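PDB 2QPX: predicted metal-dependent hydrolase of the TIM-barrel fold from Lactobacillus casei, which probably acts as a zinc-dependent hydrolase of the amidohydrolase superfamily, binding two zinc ions at its presumed active site, though its substrate is not established. Local coordinates for residues Tyr128-Ala134 with Phe151-Val155. Numbering follows the deposited sequence.
Sequences YRLETHA and FSNDV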
loop_
_atom_site.group_PDB
_atom_site.type_symbol
_atom_site.label_atom_id
_atom_site.label_comp_id
_atom_site.label_asym_id
_atom_site.label_seq_id
_atom_site.Cartn_x
_atom_site.Cartn_y
_atom_site.Cartn_z
ATOM N N TYR A 128 14.969 6.216 26.801
ATOM C CA TYR A 128 14.187 7.199 27.569
ATOM C C TYR A 128 12.920 7.549 26.826
ATOM O O TYR A 128 12.957 8.204 25.782
ATOM C CB TYR A 128 15.030 8.451 27.712
ATOM C CG TYR A 128 14.486 9.592 28.557
ATOM C CD1 TYR A 128 13.509 10.462 28.106
ATOM C CD2 TYR A 128 14.999 9.827 29.818
ATOM C CE1 TYR A 128 13.061 11.508 28.905
ATOM C CE2 TYR A 128 14.588 10.890 30.599
ATOM C CZ TYR A 128 13.594 11.733 30.138
ATOM O OH TYR A 128 13.123 12.793 30.880
ATOM N N ARG A 129 11.792 7.127 27.363
ATOM C CA ARG A 129 10.510 7.466 26.728
ATOM C C ARG A 129 10.094 8.891 27.140
ATOM O O ARG A 129 9.876 9.208 28.344
ATOM C CB ARG A 129 9.415 6.461 27.100
ATOM C CG ARG A 129 8.138 6.718 26.294
ATOM C CD ARG A 129 7.047 5.798 26.604
ATOM N NE ARG A 129 7.271 4.493 26.017
ATOM C CZ ARG A 129 6.304 3.625 25.776
ATOM N NH1 ARG A 129 5.061 3.896 26.130
ATOM N NH2 ARG A 129 6.584 2.498 25.184
ATOM N N LEU A 130 9.976 9.755 26.147
ATOM C CA LEU A 130 9.675 11.158 26.420
ATOM C C LEU A 130 8.332 11.382 27.128
ATOM O O LEU A 130 8.258 12.093 28.101
ATOM C CB LEU A 130 9.726 11.941 25.110
ATOM C CG LEU A 130 11.151 12.086 24.508
ATOM C CD1 LEU A 130 11.020 12.575 23.035
ATOM C CD2 LEU A 130 12.051 13.044 25.318
ATOM N N GLU A 131 7.268 10.818 26.571
ATOM C CA GLU A 131 5.925 11.152 27.046
ATOM C C GLU A 131 5.681 10.701 28.488
ATOM O O GLU A 131 4.991 11.377 29.250
ATOM C CB GLU A 131 4.815 10.674 26.105
ATOM C CG GLU A 131 4.785 11.369 24.756
ATOM C CD GLU A 131 5.823 10.905 23.725
ATOM O OE1 GLU A 131 6.583 9.919 23.990
ATOM O OE2 GLU A 131 5.818 11.554 22.641
ATOM N N THR A 132 6.199 9.525 28.872
ATOM C CA THR A 132 6.005 9.027 30.237
ATOM C C THR A 132 6.798 9.865 31.245
ATOM O O THR A 132 6.319 10.164 32.329
ATOM C CB THR A 132 6.311 7.516 30.299
ATOM O OG1 THR A 132 7.513 7.288 29.623
ATOM C CG2 THR A 132 5.230 6.706 29.598
ATOM N N HIS A 133 8.004 10.315 30.882
ATOM C CA HIS A 133 8.750 11.228 31.733
ATOM C C HIS A 133 7.993 12.558 31.828
ATOM O O HIS A 133 7.842 13.116 32.929
ATOM C CB HIS A 133 10.186 11.424 31.243
ATOM C CG HIS A 133 11.093 10.295 31.591
ATOM N ND1 HIS A 133 11.291 9.208 30.768
ATOM C CD2 HIS A 133 11.850 10.075 32.692
ATOM C CE1 HIS A 133 12.146 8.376 31.351
ATOM N NE2 HIS A 133 12.484 8.871 32.535
ATOM N N ALA A 134 7.441 13.018 30.707
ATOM C CA ALA A 134 6.652 14.264 30.702
ATOM C C ALA A 134 5.465 14.151 31.692
ATOM O O ALA A 134 5.175 15.076 32.467
ATOM C CB ALA A 134 6.171 14.599 29.284
ATOM N N PHE A 151 11.344 19.070 33.289
ATOM C CA PHE A 151 11.317 18.002 32.292
ATOM C C PHE A 151 12.485 18.160 31.329
ATOM O O PHE A 151 13.194 17.187 31.055
ATOM C CB PHE A 151 9.970 17.986 31.564
ATOM C CG PHE A 151 9.944 17.116 30.330
ATOM C CD1 PHE A 151 10.035 15.738 30.438
ATOM C CD2 PHE A 151 9.939 17.668 29.068
ATOM C CE1 PHE A 151 10.051 14.940 29.274
ATOM C CE2 PHE A 151 9.950 16.866 27.914
ATOM C CZ PHE A 151 9.984 15.510 28.031
ATOM N N SER A 152 12.682 19.371 30.799
ATOM C CA SER A 152 13.775 19.578 29.866
ATOM C C SER A 152 15.128 19.297 30.528
ATOM O O SER A 152 16.050 18.779 29.893
ATOM C CB SER A 152 13.708 21.007 29.232
ATOM O OG SER A 152 13.891 22.007 30.190
ATOM N N ASN A 153 15.303 19.691 31.784
ATOM C CA ASN A 153 16.559 19.340 32.482
ATOM C C ASN A 153 16.763 17.809 32.541
ATOM O O ASN A 153 17.866 17.324 32.330
ATOM C CB ASN A 153 16.597 19.909 33.898
ATOM C CG ASN A 153 16.892 21.403 33.927
ATOM O OD1 ASN A 153 17.362 21.984 32.945
ATOM N ND2 ASN A 153 16.639 22.023 35.088
ATOM N N ASP A 154 15.687 17.060 32.808
ATOM C CA ASP A 154 15.759 15.598 32.838
ATOM C C ASP A 154 16.173 14.997 31.487
ATOM O O ASP A 154 17.008 14.106 31.423
ATOM C CB ASP A 154 14.458 15.016 33.363
ATOM C CG ASP A 154 14.636 13.639 33.958
ATOM O OD1 ASP A 154 15.278 13.549 35.019
ATOM O OD2 ASP A 154 14.156 12.635 33.378
ATOM N N VAL A 155 15.645 15.559 30.421
ATOM C CA VAL A 155 15.981 15.131 29.063
ATOM C C VAL A 155 17.471 15.400 28.792
ATOM O O VAL A 155 18.171 14.549 28.229
ATOM C CB VAL A 155 15.067 15.809 28.000
ATOM C CG1 VAL A 155 15.588 15.597 26.578
ATOM C CG2 VAL A 155 13.630 15.307 28.167
#
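One hydrogen bond joins the two segments: the phenol of Y128 gives its proton to the carboxylate of D154, OH to OD2 2.7 Å, with the acceptor at the ring edge and near the ring plane. The imidazole of H133 lies beside the same oxygen, CD2 to OD2 3.5 Å, but spends its ND1 proton on its own segment: ND1 to O of R129 is 2.8 Å and nearly linear (166°). That carbonyl belongs to the N-cap residue of helix 130-138, so the bond fixes the imidazole across the first turn.

Y128 directly follows strand 124-127, so the contact falls at the strand-to-helix turn of a TIM barrel, where helix 144-156 packs against the start of helix 130-138. The short helical segments run roughly antiparallel, at 138° and 10.5 Å between axes, and the backbones come closer at A134-F151 (CA to CA 6.2 Å) than at L130-V155 (CA to CA 7.9 Å).

Apolar contacts make up the rest of the interface. F151, the residue most covered by the opposite segment, inserts its ring against the first turn of helix 130-138. A134 sets its methyl over one face in a CH-pi contact, CB 4.2 Å from the ring centroid, while L130 CD2 meets F151 CZ at 4.2 Å. V155 CG2 lies 4.0 Å from L130 CD2 and 3.9 Å from Y128 CE1. M210 of helix 204-221 touches both L130 and F151, and F163 meets the Y128 ring edge-to-face. A bound zinc ion lies about 13 Å from the L130 side chain, so the contact stands outside the metal site.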